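Local coordinates for hemopexin fold protein CP4 (Vigna unguiculata, PDB 3OYO), which is of undetermined function but is a calcium-binding seed protein of the four-bladed haemopexin fold, whose structure suggests functional diversity among plant haemopexins, at residues 14-19 / 27-32; 79-84 / 104-109; 137-142 / 150-155; 164-169 / 185-190. All coordinates share one frame; numbering follows the deposited sequence.

In the fold
The four contacts follow one another along the chain of a four-bladed beta-propeller, and each involves a strand of a different blade. Contacts 2 and 3 touch where Phe106 CD1 meets Ile141 CD1 at 3.6 Å. Contacts 3 and 4 meet through Ile155 CD1 and Phe167 O, 3.7 Å apart. Contacts 4 and 1 join the last blade to the first through Phe186 CZ and Phe18 CZ, also 3.6 Å apart. Contacts 1 and 3 lie on opposite sides of the chain's centre, their centres about 26 Å apart. The calcium, held by Asn5, Asp63, Asp119 and Asp172, is about 8 Å from the side chain of Phe186.

Contact 1: residues 14-19 / 27-32; sequences YEVYFF and LHYTPG
Tyr14 and Tyr29 bring their rings together obliquely, the planes 51° apart and the centroids 5.3 Å from each other, with CD2 of Tyr14 over one face of the Tyr29 ring near its rim. The Tyr14 ring also reaches Pro31, its CE2 lying 3.4 Å from CD. Tyr29 CG stands between its backbone N and carbonyl carbon (chi1 66°), which brings the ring against Tyr14 and close to Val16 CG1. An alanine in place of Tyr29 would probably open a gap beside Tyr14 and Val16 and deprive His178 of its hydroxyl partner. Among backbone bonds, Val16 and Leu27 form an antiparallel hydrogen-bonded pair, with Leu27 N 2.7 Å from Val16 O; Tyr29 N adds a bond to Tyr14 O. Apolar contact continues from Val16 CG1 to Leu27 CB at 4.1 Å, and from Leu27 CD1 to CE2 of Phe18. The hairpin of strands 15-20 and 23-28 is the middle of its blade, with strand 6-9 beside the first and strand 37-44 beside the second.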
loop_
_atom_site.group_PDB
_atom_site.type_symbol
_atom_site.label_atom_id
_atom_site.label_comp_id
_atom_site.label_asym_id
_atom_site.label_seq_id
_atom_site.Cartn_x
_atom_site.Cartn_y
_atom_site.Cartn_z
ATOM N N TYR A 14 11.179 3.755 -9.906
ATOM C CA TYR A 14 11.364 2.318 -9.700
ATOM C C TYR A 14 11.909 1.960 -8.348
ATOM O O TYR A 14 12.657 1.031 -8.193
ATOM C CB TYR A 14 12.152 1.701 -10.861
ATOM C CG TYR A 14 11.255 1.649 -12.041
ATOM C CD1 TYR A 14 11.196 2.714 -12.953
ATOM C CD2 TYR A 14 10.374 0.607 -12.181
ATOM C CE1 TYR A 14 10.289 2.719 -14.004
ATOM C CE2 TYR A 14 9.462 0.592 -13.232
ATOM C CZ TYR A 14 9.422 1.632 -14.135
ATOM O OH TYR A 14 8.475 1.565 -15.125
ATOM N N GLU A 15 11.484 2.707 -7.354
ATOM C CA GLU A 15 11.793 2.372 -5.975
ATOM C C GLU A 15 10.485 2.148 -5.201
ATOM O O GLU A 15 9.481 2.867 -5.405
ATOM C CB GLU A 15 12.591 3.490 -5.330
ATOM C CG GLU A 15 14.033 3.487 -5.728
ATOM C CD GLU A 15 14.815 4.553 -5.035
ATOM O OE1 GLU A 15 14.526 4.836 -3.866
ATOM O OE2 GLU A 15 15.737 5.110 -5.655
ATOM N N VAL A 16 10.503 1.187 -4.282
ATOM C CA VAL A 16 9.312 0.912 -3.477
ATOM C C VAL A 16 9.689 0.605 -2.048
ATOM O O VAL A 16 10.750 0.015 -1.803
ATOM C CB VAL A 16 8.441 -0.243 -4.110
ATOM C CG1 VAL A 16 9.248 -1.535 -4.244
ATOM C CG2 VAL A 16 7.108 -0.466 -3.321
ATOM N N TYR A 17 8.790 0.973 -1.117
ATOM C CA TYR A 17 8.916 0.687 0.308
ATOM C C TYR A 17 7.951 -0.452 0.661
ATOM O O TYR A 17 6.741 -0.398 0.366
ATOM C CB TYR A 17 8.598 1.932 1.127
ATOM C CG TYR A 17 9.523 3.108 0.864
ATOM C CD1 TYR A 17 10.765 3.217 1.519
ATOM C CD2 TYR A 17 9.183 4.101 -0.058
ATOM C CE1 TYR A 17 11.601 4.300 1.280
ATOM C CE2 TYR A 17 10.022 5.155 -0.321
ATOM C CZ TYR A 17 11.234 5.264 0.354
ATOM O OH TYR A 17 12.077 6.349 0.054
ATOM N N PHE A 18 8.502 -1.502 1.267
ATOM C CA PHE A 18 7.723 -2.645 1.793
ATOM C C PHE A 18 7.848 -2.582 3.285
ATOM O O PHE A 18 8.950 -2.405 3.789
ATOM C CB PHE A 18 8.307 -3.984 1.314
ATOM C CG PHE A 18 7.974 -4.336 -0.139
ATOM C CD1 PHE A 18 6.922 -3.713 -0.814
ATOM C CD2 PHE A 18 8.702 -5.311 -0.802
ATOM C CE1 PHE A 18 6.608 -4.053 -2.123
ATOM C CE2 PHE A 18 8.394 -5.662 -2.130
ATOM C CZ PHE A 18 7.362 -5.037 -2.792
ATOM N N PHE A 19 6.721 -2.721 3.994
ATOM C CA PHE A 19 6.707 -2.715 5.473
ATOM C C PHE A 19 6.236 -4.062 6.019
ATOM O O PHE A 19 5.350 -4.719 5.439
ATOM C CB PHE A 19 5.800 -1.571 6.035
ATOM C CG PHE A 19 6.217 -0.196 5.582
ATOM C CD1 PHE A 19 7.097 0.561 6.354
ATOM C CD2 PHE A 19 5.770 0.342 4.360
ATOM C CE1 PHE A 19 7.526 1.830 5.919
ATOM C CE2 PHE A 19 6.182 1.610 3.937
ATOM C CZ PHE A 19 7.039 2.353 4.707
ATOM N N LEU A 27 13.316 -0.888 -1.996
ATOM C CA LEU A 27 13.797 -1.653 -3.148
ATOM C C LEU A 27 13.779 -0.884 -4.454
ATOM O O LEU A 27 12.921 -0.024 -4.683
ATOM C CB LEU A 27 12.997 -2.922 -3.413
ATOM C CG LEU A 27 12.585 -4.006 -2.442
ATOM C CD1 LEU A 27 12.166 -5.179 -3.284
ATOM C CD2 LEU A 27 13.715 -4.397 -1.456
ATOM N N HIS A 28 14.725 -1.240 -5.319
ATOM C CA HIS A 28 14.684 -0.800 -6.686
ATOM C C HIS A 28 14.170 -2.024 -7.442
ATOM O O HIS A 28 14.658 -3.147 -7.261
ATOM C CB HIS A 28 16.071 -0.385 -7.191
ATOM C CG HIS A 28 16.110 -0.184 -8.671
ATOM N ND1 HIS A 28 15.662 0.970 -9.269
ATOM C CD2 HIS A 28 16.495 -1.006 -9.677
ATOM C CE1 HIS A 28 15.760 0.852 -10.579
ATOM N NE2 HIS A 28 16.270 -0.334 -10.851
ATOM N N TYR A 29 13.158 -1.830 -8.276
ATOM C CA TYR A 29 12.585 -2.963 -8.974
ATOM C C TYR A 29 12.551 -2.709 -10.483
ATOM O O TYR A 29 12.666 -1.568 -10.951
ATOM C CB TYR A 29 11.202 -3.294 -8.375
ATOM C CG TYR A 29 10.141 -2.218 -8.599
ATOM C CD1 TYR A 29 10.222 -0.974 -7.945
ATOM C CD2 TYR A 29 9.076 -2.442 -9.487
ATOM C CE1 TYR A 29 9.263 0.017 -8.163
ATOM C CE2 TYR A 29 8.106 -1.459 -9.699
ATOM C CZ TYR A 29 8.218 -0.238 -9.062
ATOM O OH TYR A 29 7.294 0.734 -9.306
ATOM N N THR A 30 12.411 -3.801 -11.229
ATOM C CA THR A 30 12.356 -3.772 -12.682
ATOM C C THR A 30 11.288 -4.723 -13.128
ATOM O O THR A 30 11.492 -5.941 -13.095
ATOM C CB THR A 30 13.701 -4.159 -13.359
ATOM O OG1 THR A 30 14.732 -3.285 -12.870
ATOM C CG2 THR A 30 13.562 -3.964 -14.920
ATOM N N PRO A 31 10.148 -4.178 -13.572
ATOM C CA PRO A 31 9.074 -5.035 -14.081
ATOM C C PRO A 31 9.544 -5.892 -15.253
ATOM O O PRO A 31 10.244 -5.391 -16.138
ATOM C CB PRO A 31 7.970 -4.036 -14.497
ATOM C CG PRO A 31 8.630 -2.721 -14.584
ATOM C CD PRO A 31 9.807 -2.742 -13.653
ATOM N N GLY A 32 9.165 -7.165 -15.255
ATOM C CA GLY A 32 9.595 -8.082 -16.297
ATOM C C GLY A 32 10.843 -8.887 -15.946
ATOM O O GLY A 32 11.201 -9.831 -16.662
#

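Contact 2: residues 79-84 / 104-109; sequences NHSAYI and EMFPVL
Met105 and Ser81 join the end of helix 102-105 to strand 80-85, a strand of one blade of the haemopexin propeller, and the methionine can be followed atom by atom. Its CB lies 4.0 Å from Ser81 CB, two side chains that both point across the contact. CG stands anti to the backbone N (chi1 -168°) and passes 3.8 Å from Ser81 OG. The same CG also lies 3.5 Å above one face of the Phe106 ring, offset toward the rim, so two successive side chains pack on each other. The chain then bends at chi2 (73°) and again at chi3 (82°), and the two bends set the tip against the strand. There the methyl CE settles on backbone: Ser81 O and Ala82 CA are each 3.6 Å away, and Tyr83 N is 3.8 Å away. Phe106, the first residue beyond the helix, adds a lighter touch, its CE2 lying 4.2 Å from Ser81 OG. Tyr74 of the adjoining strand 72-77 meets the side chains of both Met105 and Phe106. No hydrogen bond crosses between the segments; Ser81 OG instead makes a weak one to Val75 O within the sheet, and Met105 O accepts from Lys146 NZ. The chemistry between the two segments is therefore that of van der Waals packing, a methionine methyl set against strand backbone.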
loop_
_atom_site.group_PDB
_atom_site.type_symbol
_atom_site.label_atom_id
_atom_site.label_comp_id
_atom_site.label_asym_id
_atom_site.label_seq_id
_atom_site.Cartn_x
_atom_site.Cartn_y
_atom_site.Cartn_z
ATOM N N ASN A 79 -6.294 1.924 13.770
ATOM C CA ASN A 79 -7.282 2.989 13.509
ATOM C C ASN A 79 -6.636 4.385 13.403
ATOM O O ASN A 79 -7.298 5.389 13.632
ATOM C CB ASN A 79 -8.391 2.996 14.607
ATOM C CG ASN A 79 -7.918 3.563 15.977
ATOM O OD1 ASN A 79 -8.693 4.221 16.677
ATOM N ND2 ASN A 79 -6.679 3.282 16.370
ATOM N N HIS A 80 -5.336 4.433 13.082
ATOM C CA HIS A 80 -4.586 5.690 13.042
ATOM C C HIS A 80 -3.969 5.967 11.686
ATOM O O HIS A 80 -3.532 5.045 10.981
ATOM C CB HIS A 80 -3.514 5.744 14.154
ATOM C CG HIS A 80 -4.101 6.072 15.488
ATOM N ND1 HIS A 80 -4.430 5.109 16.411
ATOM C CD2 HIS A 80 -4.539 7.249 15.996
ATOM C CE1 HIS A 80 -5.035 5.675 17.436
ATOM N NE2 HIS A 80 -5.095 6.979 17.215
ATOM N N SER A 81 -3.912 7.263 11.370
ATOM C CA SER A 81 -3.404 7.767 10.070
ATOM C C SER A 81 -2.470 8.998 10.185
ATOM O O SER A 81 -2.520 9.786 11.149
ATOM C CB SER A 81 -4.586 8.060 9.115
ATOM O OG SER A 81 -4.132 8.373 7.794
ATOM N N ALA A 82 -1.585 9.151 9.208
ATOM C CA ALA A 82 -0.788 10.367 9.121
ATOM C C ALA A 82 -0.519 10.641 7.652
ATOM O O ALA A 82 -0.417 9.700 6.839
ATOM C CB ALA A 82 0.548 10.247 9.917
ATOM N N TYR A 83 -0.469 11.931 7.302
ATOM C CA TYR A 83 -0.022 12.335 5.980
ATOM C C TYR A 83 1.401 12.756 6.254
ATOM O O TYR A 83 1.662 13.471 7.215
ATOM C CB TYR A 83 -0.889 13.482 5.437
ATOM C CG TYR A 83 -0.703 13.706 3.945
ATOM C CD1 TYR A 83 -0.662 12.631 3.067
ATOM C CD2 TYR A 83 -0.549 14.987 3.419
ATOM C CE1 TYR A 83 -0.480 12.806 1.707
ATOM C CE2 TYR A 83 -0.347 15.180 2.029
ATOM C CZ TYR A 83 -0.300 14.079 1.180
ATOM O OH TYR A 83 -0.104 14.242 -0.199
ATOM N N ILE A 84 2.331 12.274 5.439
ATOM C CA ILE A 84 3.765 12.487 5.673
ATOM C C ILE A 84 4.509 12.955 4.409
ATOM O O ILE A 84 4.024 12.804 3.282
ATOM C CB ILE A 84 4.430 11.200 6.208
ATOM C CG1 ILE A 84 4.501 10.117 5.121
ATOM C CG2 ILE A 84 3.666 10.707 7.458
ATOM C CD1 ILE A 84 5.380 8.924 5.486
ATOM N N GLU A 104 -11.013 10.694 11.715
ATOM C CA GLU A 104 -10.661 12.130 11.783
ATOM C C GLU A 104 -9.913 12.575 10.571
ATOM O O GLU A 104 -10.091 13.702 10.128
ATOM C CB GLU A 104 -9.840 12.443 13.026
ATOM C CG GLU A 104 -10.655 12.433 14.274
ATOM C CD GLU A 104 -9.805 12.427 15.526
ATOM O OE1 GLU A 104 -10.153 13.164 16.468
ATOM O OE2 GLU A 104 -8.792 11.691 15.565
ATOM N N MET A 105 -9.025 11.730 10.050
ATOM C CA MET A 105 -8.340 12.061 8.803
ATOM C C MET A 105 -9.298 12.079 7.607
ATOM O O MET A 105 -9.182 12.952 6.718
ATOM C CB MET A 105 -7.184 11.078 8.530
ATOM C CG MET A 105 -6.254 11.535 7.424
ATOM S SD MET A 105 -5.226 12.901 7.947
ATOM C CE MET A 105 -3.906 12.094 8.828
ATOM N N PHE A 106 -10.245 11.138 7.574
ATOM C CA PHE A 106 -11.195 10.998 6.450
ATOM C C PHE A 106 -12.615 10.785 6.977
ATOM O O PHE A 106 -13.083 9.622 7.109
ATOM C CB PHE A 106 -10.834 9.784 5.570
ATOM C CG PHE A 106 -9.442 9.848 4.986
ATOM C CD1 PHE A 106 -9.170 10.680 3.892
ATOM C CD2 PHE A 106 -8.389 9.096 5.544
ATOM C CE1 PHE A 106 -7.886 10.750 3.367
ATOM C CE2 PHE A 106 -7.100 9.169 4.986
ATOM C CZ PHE A 106 -6.866 9.972 3.895
ATOM N N PRO A 107 -13.309 11.894 7.327
ATOM C CA PRO A 107 -14.680 11.759 7.842
ATOM C C PRO A 107 -15.635 10.883 7.024
ATOM O O PRO A 107 -16.570 10.290 7.612
ATOM C CB PRO A 107 -15.149 13.205 7.918
ATOM C CG PRO A 107 -13.863 13.923 8.328
ATOM C CD PRO A 107 -12.871 13.301 7.382
ATOM N N VAL A 108 -15.413 10.774 5.707
ATOM C CA VAL A 108 -16.264 9.920 4.870
ATOM C C VAL A 108 -16.201 8.422 5.317
ATOM O O VAL A 108 -17.107 7.609 5.005
ATOM C CB VAL A 108 -15.903 10.006 3.361
ATOM C CG1 VAL A 108 -16.169 11.442 2.784
ATOM C CG2 VAL A 108 -14.437 9.501 3.123
ATOM N N LEU A 109 -15.130 8.070 6.037
ATOM C CA LEU A 109 -14.953 6.670 6.468
ATOM C C LEU A 109 -15.560 6.427 7.856
ATOM O O LEU A 109 -15.626 5.280 8.329
ATOM C CB LEU A 109 -13.455 6.265 6.424
ATOM C CG LEU A 109 -12.729 6.498 5.085
ATOM C CD1 LEU A 109 -11.279 5.903 5.115
ATOM C CD2 LEU A 109 -13.511 5.800 4.020
#

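Contact 3: residues 137-142 / 150-155; sequences KYVRIA and GNIRNI
Tyr138 and Arg153 run alongside one another with their tips on the same side, the phenol ring and the guanidinium turned 47° apart. At the ring's edge, in its plane, are Asn154 O, 3.4 Å from CE1, Ile155 N and a water; outside the pair, Phe159 meets this ring edge-to-face. The two residues are a hydrogen-bonded pair of an antiparallel beta hairpin, strands 137-142 and 147-154 of a haemopexin propeller blade, with Arg153 N 2.9 Å from Tyr138 O. Arg153 CD lies 3.5 Å from Tyr138 OH, and the bend at chi3 (65°) then sets the guanidinium beside the hydroxyl. Phenol and guanidinium make no direct bond; the water links them, accepting from NH1. Elsewhere Val139 CG2 packs on Ile152 CG1 at 3.8 Å. A second water ties Arg140 N to Asn151 O where the chain turns a corner at Gly150. At the other end, Lys137 bends at chi2 and chi4 alongside Asn154, whose ND2 is taken by Asp157, and Lys137 NZ donates to Asn154 OD1 at 3.0 Å.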
loop_
_atom_site.group_PDB
_atom_site.type_symbol
_atom_site.label_atom_id
_atom_site.label_comp_id
_atom_site.label_asym_id
_atom_site.label_seq_id
_atom_site.Cartn_x
_atom_site.Cartn_y
_atom_site.Cartn_z
ATOM N N LYS A 137 -14.240 -5.971 1.032
ATOM C CA LYS A 137 -14.774 -4.717 0.516
ATOM C C LYS A 137 -13.664 -3.798 0.027
ATOM O O LYS A 137 -12.530 -3.891 0.476
ATOM C CB LYS A 137 -15.592 -4.001 1.630
ATOM C CG LYS A 137 -16.875 -4.681 2.077
ATOM C CD LYS A 137 -17.863 -4.717 0.907
ATOM C CE LYS A 137 -19.329 -5.089 1.273
ATOM N NZ LYS A 137 -19.414 -6.386 2.013
ATOM N N TYR A 138 -14.002 -2.886 -0.884
ATOM C CA TYR A 138 -13.109 -1.826 -1.339
ATOM C C TYR A 138 -13.952 -0.603 -1.659
ATOM O O TYR A 138 -15.187 -0.699 -1.785
ATOM C CB TYR A 138 -12.298 -2.223 -2.570
ATOM C CG TYR A 138 -13.078 -2.169 -3.846
ATOM C CD1 TYR A 138 -13.826 -3.274 -4.279
ATOM C CD2 TYR A 138 -13.080 -1.033 -4.616
ATOM C CE1 TYR A 138 -14.559 -3.218 -5.455
ATOM C CE2 TYR A 138 -13.814 -0.964 -5.778
ATOM C CZ TYR A 138 -14.551 -2.059 -6.182
ATOM O OH TYR A 138 -15.261 -1.958 -7.329
ATOM N N VAL A 139 -13.296 0.563 -1.731
ATOM C CA VAL A 139 -13.939 1.782 -2.121
ATOM C C VAL A 139 -12.831 2.719 -2.648
ATOM O O VAL A 139 -11.692 2.660 -2.171
ATOM C CB VAL A 139 -14.645 2.461 -0.899
ATOM C CG1 VAL A 139 -13.611 3.150 -0.000
ATOM C CG2 VAL A 139 -15.709 3.410 -1.346
ATOM N N ARG A 140 -13.184 3.577 -3.613
ATOM C CA ARG A 140 -12.260 4.585 -4.095
ATOM C C ARG A 140 -12.490 5.871 -3.344
ATOM O O ARG A 140 -13.609 6.189 -2.977
ATOM C CB ARG A 140 -12.410 4.806 -5.596
ATOM C CG ARG A 140 -12.120 3.587 -6.410
ATOM C CD ARG A 140 -13.148 3.402 -7.499
ATOM N NE ARG A 140 -13.216 4.559 -8.383
ATOM C CZ ARG A 140 -14.291 4.938 -9.095
ATOM N NH1 ARG A 140 -15.433 4.279 -9.067
ATOM N NH2 ARG A 140 -14.212 6.012 -9.836
ATOM N N ILE A 141 -11.405 6.581 -3.065
ATOM C CA ILE A 141 -11.453 7.889 -2.428
ATOM C C ILE A 141 -10.535 8.842 -3.186
ATOM O O ILE A 141 -9.513 8.413 -3.677
ATOM C CB ILE A 141 -11.053 7.802 -0.898
ATOM C CG1 ILE A 141 -11.302 9.145 -0.219
ATOM C CG2 ILE A 141 -9.623 7.302 -0.669
ATOM C CD1 ILE A 141 -11.154 9.079 1.300
ATOM N N ALA A 142 -10.903 10.133 -3.289
ATOM C CA ALA A 142 -10.028 11.167 -3.837
ATOM C C ALA A 142 -9.338 11.802 -2.660
ATOM O O ALA A 142 -10.004 12.379 -1.793
ATOM C CB ALA A 142 -10.848 12.239 -4.640
ATOM N N GLY A 150 -17.899 6.495 -5.918
ATOM C CA GLY A 150 -18.636 5.241 -6.058
ATOM C C GLY A 150 -19.039 4.652 -4.709
ATOM O O GLY A 150 -18.773 5.222 -3.632
ATOM N N ASN A 151 -19.677 3.491 -4.763
ATOM C CA ASN A 151 -20.083 2.801 -3.548
ATOM C C ASN A 151 -19.036 1.811 -3.064
ATOM O O ASN A 151 -18.193 1.342 -3.857
ATOM C CB ASN A 151 -21.396 2.066 -3.789
ATOM C CG ASN A 151 -22.562 3.026 -4.024
ATOM O OD1 ASN A 151 -22.731 4.047 -3.327
ATOM N ND2 ASN A 151 -23.358 2.701 -4.996
ATOM N N ILE A 152 -19.103 1.500 -1.766
ATOM C CA ILE A 152 -18.310 0.424 -1.196
ATOM C C ILE A 152 -18.778 -0.867 -1.862
ATOM O O ILE A 152 -19.991 -1.133 -1.885
ATOM C CB ILE A 152 -18.490 0.296 0.359
ATOM C CG1 ILE A 152 -18.129 1.630 1.057
ATOM C CG2 ILE A 152 -17.578 -0.812 0.877
ATOM C CD1 ILE A 152 -18.418 1.650 2.571
ATOM N N ARG A 153 -17.854 -1.665 -2.404
ATOM C CA ARG A 153 -18.253 -2.902 -3.106
ATOM C C ARG A 153 -17.431 -4.117 -2.693
ATOM O O ARG A 153 -16.359 -3.977 -2.106
ATOM C CB ARG A 153 -18.154 -2.700 -4.631
ATOM C CG ARG A 153 -18.927 -1.471 -5.148
ATOM C CD ARG A 153 -18.556 -1.188 -6.596
ATOM N NE ARG A 153 -19.014 -2.305 -7.441
ATOM C CZ ARG A 153 -18.718 -2.479 -8.727
ATOM N NH1 ARG A 153 -17.942 -1.605 -9.356
ATOM N NH2 ARG A 153 -19.194 -3.542 -9.388
ATOM N N ASN A 154 -17.919 -5.304 -2.998
ATOM C CA ASN A 154 -17.095 -6.504 -2.798
ATOM C C ASN A 154 -16.015 -6.535 -3.837
ATOM O O ASN A 154 -16.262 -6.182 -5.005
ATOM C CB ASN A 154 -17.929 -7.793 -2.909
ATOM C CG ASN A 154 -19.024 -7.865 -1.887
ATOM O OD1 ASN A 154 -18.820 -7.643 -0.701
ATOM N ND2 ASN A 154 -20.209 -8.171 -2.352
ATOM N N ILE A 155 -14.815 -6.964 -3.430
ATOM C CA ILE A 155 -13.664 -7.032 -4.334
ATOM C C ILE A 155 -14.051 -7.910 -5.527
ATOM O O ILE A 155 -13.791 -7.566 -6.689
ATOM C CB ILE A 155 -12.391 -7.585 -3.610
ATOM C CG1 ILE A 155 -11.931 -6.621 -2.488
ATOM C CG2 ILE A 155 -11.273 -7.790 -4.620
ATOM C CD1 ILE A 155 -10.900 -7.222 -1.479
HETATM O O HOH W 1 -15.769 0.048 -8.862
HETATM O O HOH W 2 -16.086 2.753 -4.930
#

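Contact 4: residues 164-169 / 185-190; sequences GTEFES and LFKGQN
Lys187 and Glu166 pass one another head to tail, and their charged ends do not meet: Glu166 OE1 is 6.1 Å from Lys187 NZ. The ammonium instead meets backbone: NZ donates to Glu166 O at 2.6 Å with a C=O...N angle of 165°. Gly170 O and a water also bind NZ, and the same water reaches Ser169 OG. A methionine in place of Lys187 would probably leave Glu166 O and Gly170 O without their donor and the loop freer to move. The Glu166 carboxylate folds the other way, its OE2 lying 3.3 Å from Lys187 CB and 3.4 Å from Asn190 CB, a buried oxygen for which no polar partner is found. Phe167 is sandwiched: Glu166 CD sits 3.7 Å above the centre of one ring face, and Leu185 CD1 is over the opposite face, toward the rim. The Phe167 and Lys187 side chains point opposite ways as they pass, Phe167 CE1 lying 3.5 Å from Lys187 CB. Thr165 OG1 accepts from Phe167 N, an ST turn within the type I turn 165-168. The arrangement belongs to a propeller blade, where the loop leading into the blade packs against strand 182-187 and the type II' turn of its central hairpin.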
loop_
_atom_site.group_PDB
_atom_site.type_symbol
_atom_site.label_atom_id
_atom_site.label_comp_id
_atom_site.label_asym_id
_atom_site.label_seq_id
_atom_site.Cartn_x
_atom_site.Cartn_y
_atom_site.Cartn_z
ATOM N N GLY A 164 -12.850 -15.627 -6.861
ATOM C CA GLY A 164 -12.471 -17.018 -6.819
ATOM C C GLY A 164 -11.026 -17.187 -6.445
ATOM O O GLY A 164 -10.603 -18.289 -6.189
ATOM N N THR A 165 -10.267 -16.105 -6.367
ATOM C CA THR A 165 -8.849 -16.193 -6.001
ATOM C C THR A 165 -8.684 -15.888 -4.505
ATOM O O THR A 165 -9.643 -15.502 -3.831
ATOM C CB THR A 165 -8.021 -15.163 -6.784
ATOM O OG1 THR A 165 -8.292 -13.855 -6.248
ATOM C CG2 THR A 165 -8.407 -15.191 -8.278
ATOM N N GLU A 166 -7.469 -16.015 -3.997
ATOM C CA GLU A 166 -7.211 -15.735 -2.582
ATOM C C GLU A 166 -7.311 -14.221 -2.199
ATOM O O GLU A 166 -7.404 -13.875 -1.044
ATOM C CB GLU A 166 -5.904 -16.415 -2.144
ATOM C CG GLU A 166 -4.825 -15.496 -1.680
ATOM C CD GLU A 166 -3.911 -15.026 -2.793
ATOM O OE1 GLU A 166 -4.423 -14.793 -3.895
ATOM O OE2 GLU A 166 -2.682 -14.870 -2.551
ATOM N N PHE A 167 -7.363 -13.349 -3.198
ATOM C CA PHE A 167 -7.566 -11.903 -3.064
ATOM C C PHE A 167 -9.013 -11.494 -2.876
ATOM O O PHE A 167 -9.300 -10.375 -2.435
ATOM C CB PHE A 167 -7.004 -11.193 -4.308
ATOM C CG PHE A 167 -5.540 -11.421 -4.498
ATOM C CD1 PHE A 167 -4.604 -10.822 -3.650
ATOM C CD2 PHE A 167 -5.079 -12.296 -5.478
ATOM C CE1 PHE A 167 -3.222 -11.065 -3.811
ATOM C CE2 PHE A 167 -3.692 -12.570 -5.631
ATOM C CZ PHE A 167 -2.765 -11.937 -4.795
ATOM N N GLU A 168 -9.933 -12.401 -3.206
ATOM C CA GLU A 168 -11.359 -12.120 -3.138
ATOM C C GLU A 168 -11.820 -11.665 -1.772
ATOM O O GLU A 168 -12.730 -10.805 -1.658
ATOM C CB GLU A 168 -12.162 -13.366 -3.572
ATOM C CG GLU A 168 -13.658 -13.123 -3.653
ATOM C CD GLU A 168 -14.463 -14.365 -4.001
ATOM O OE1 GLU A 168 -15.703 -14.269 -3.937
ATOM O OE2 GLU A 168 -13.882 -15.423 -4.307
ATOM N N SER A 169 -11.248 -12.254 -0.720
ATOM C CA SER A 169 -11.686 -11.870 0.625
ATOM C C SER A 169 -10.693 -10.937 1.355
ATOM O O SER A 169 -10.762 -10.773 2.567
ATOM C CB SER A 169 -12.015 -13.078 1.471
ATOM O OG SER A 169 -10.820 -13.757 1.750
ATOM N N LEU A 185 -0.418 -6.836 -5.948
ATOM C CA LEU A 185 -1.268 -7.171 -4.796
ATOM C C LEU A 185 -0.575 -8.258 -3.994
ATOM O O LEU A 185 0.019 -9.166 -4.586
ATOM C CB LEU A 185 -2.665 -7.667 -5.243
ATOM C CG LEU A 185 -3.446 -6.927 -6.343
ATOM C CD1 LEU A 185 -4.867 -7.530 -6.462
ATOM C CD2 LEU A 185 -3.479 -5.399 -6.105
ATOM N N PHE A 186 -0.640 -8.181 -2.670
ATOM C CA PHE A 186 0.081 -9.158 -1.815
ATOM C C PHE A 186 -0.941 -9.746 -0.833
ATOM O O PHE A 186 -1.789 -9.021 -0.300
ATOM C CB PHE A 186 1.235 -8.486 -1.049
ATOM C CG PHE A 186 2.311 -7.911 -1.929
ATOM C CD1 PHE A 186 3.415 -8.690 -2.326
ATOM C CD2 PHE A 186 2.234 -6.592 -2.370
ATOM C CE1 PHE A 186 4.414 -8.143 -3.130
ATOM C CE2 PHE A 186 3.227 -6.046 -3.173
ATOM C CZ PHE A 186 4.325 -6.822 -3.553
ATOM N N LYS A 187 -0.921 -11.071 -0.669
ATOM C CA LYS A 187 -1.831 -11.762 0.247
ATOM C C LYS A 187 -1.073 -12.929 0.887
ATOM O O LYS A 187 -0.530 -13.784 0.184
ATOM C CB LYS A 187 -3.052 -12.281 -0.505
ATOM C CG LYS A 187 -4.333 -12.086 0.209
ATOM C CD LYS A 187 -4.459 -12.911 1.477
ATOM C CE LYS A 187 -5.807 -12.736 2.195
ATOM N NZ LYS A 187 -6.994 -12.861 1.283
ATOM N N GLY A 188 -0.979 -12.933 2.206
ATOM C CA GLY A 188 -0.172 -13.939 2.932
ATOM C C GLY A 188 1.268 -13.992 2.448
ATOM O O GLY A 188 2.028 -13.040 2.657
ATOM N N GLN A 189 1.618 -15.093 1.777
ATOM C CA GLN A 189 2.943 -15.356 1.240
ATOM C C GLN A 189 3.004 -15.135 -0.278
ATOM O O GLN A 189 4.085 -15.185 -0.865
ATOM C CB GLN A 189 3.314 -16.825 1.472
ATOM C CG GLN A 189 3.389 -17.261 2.906
ATOM C CD GLN A 189 3.802 -18.744 3.051
ATOM O OE1 GLN A 189 3.892 -19.261 4.161
ATOM N NE2 GLN A 189 4.058 -19.416 1.926
ATOM N N ASN A 190 1.845 -14.901 -0.889
ATOM C CA ASN A 190 1.726 -14.768 -2.331
ATOM C C ASN A 190 1.471 -13.346 -2.841
ATOM O O ASN A 190 1.163 -12.442 -2.054
ATOM C CB ASN A 190 0.575 -15.686 -2.794
ATOM C CG ASN A 190 0.850 -17.136 -2.446
ATOM O OD1 ASN A 190 1.895 -17.672 -2.832
ATOM N ND2 ASN A 190 -0.051 -17.769 -1.715
HETATM O O HOH W 3 -9.065 -12.822 3.418
#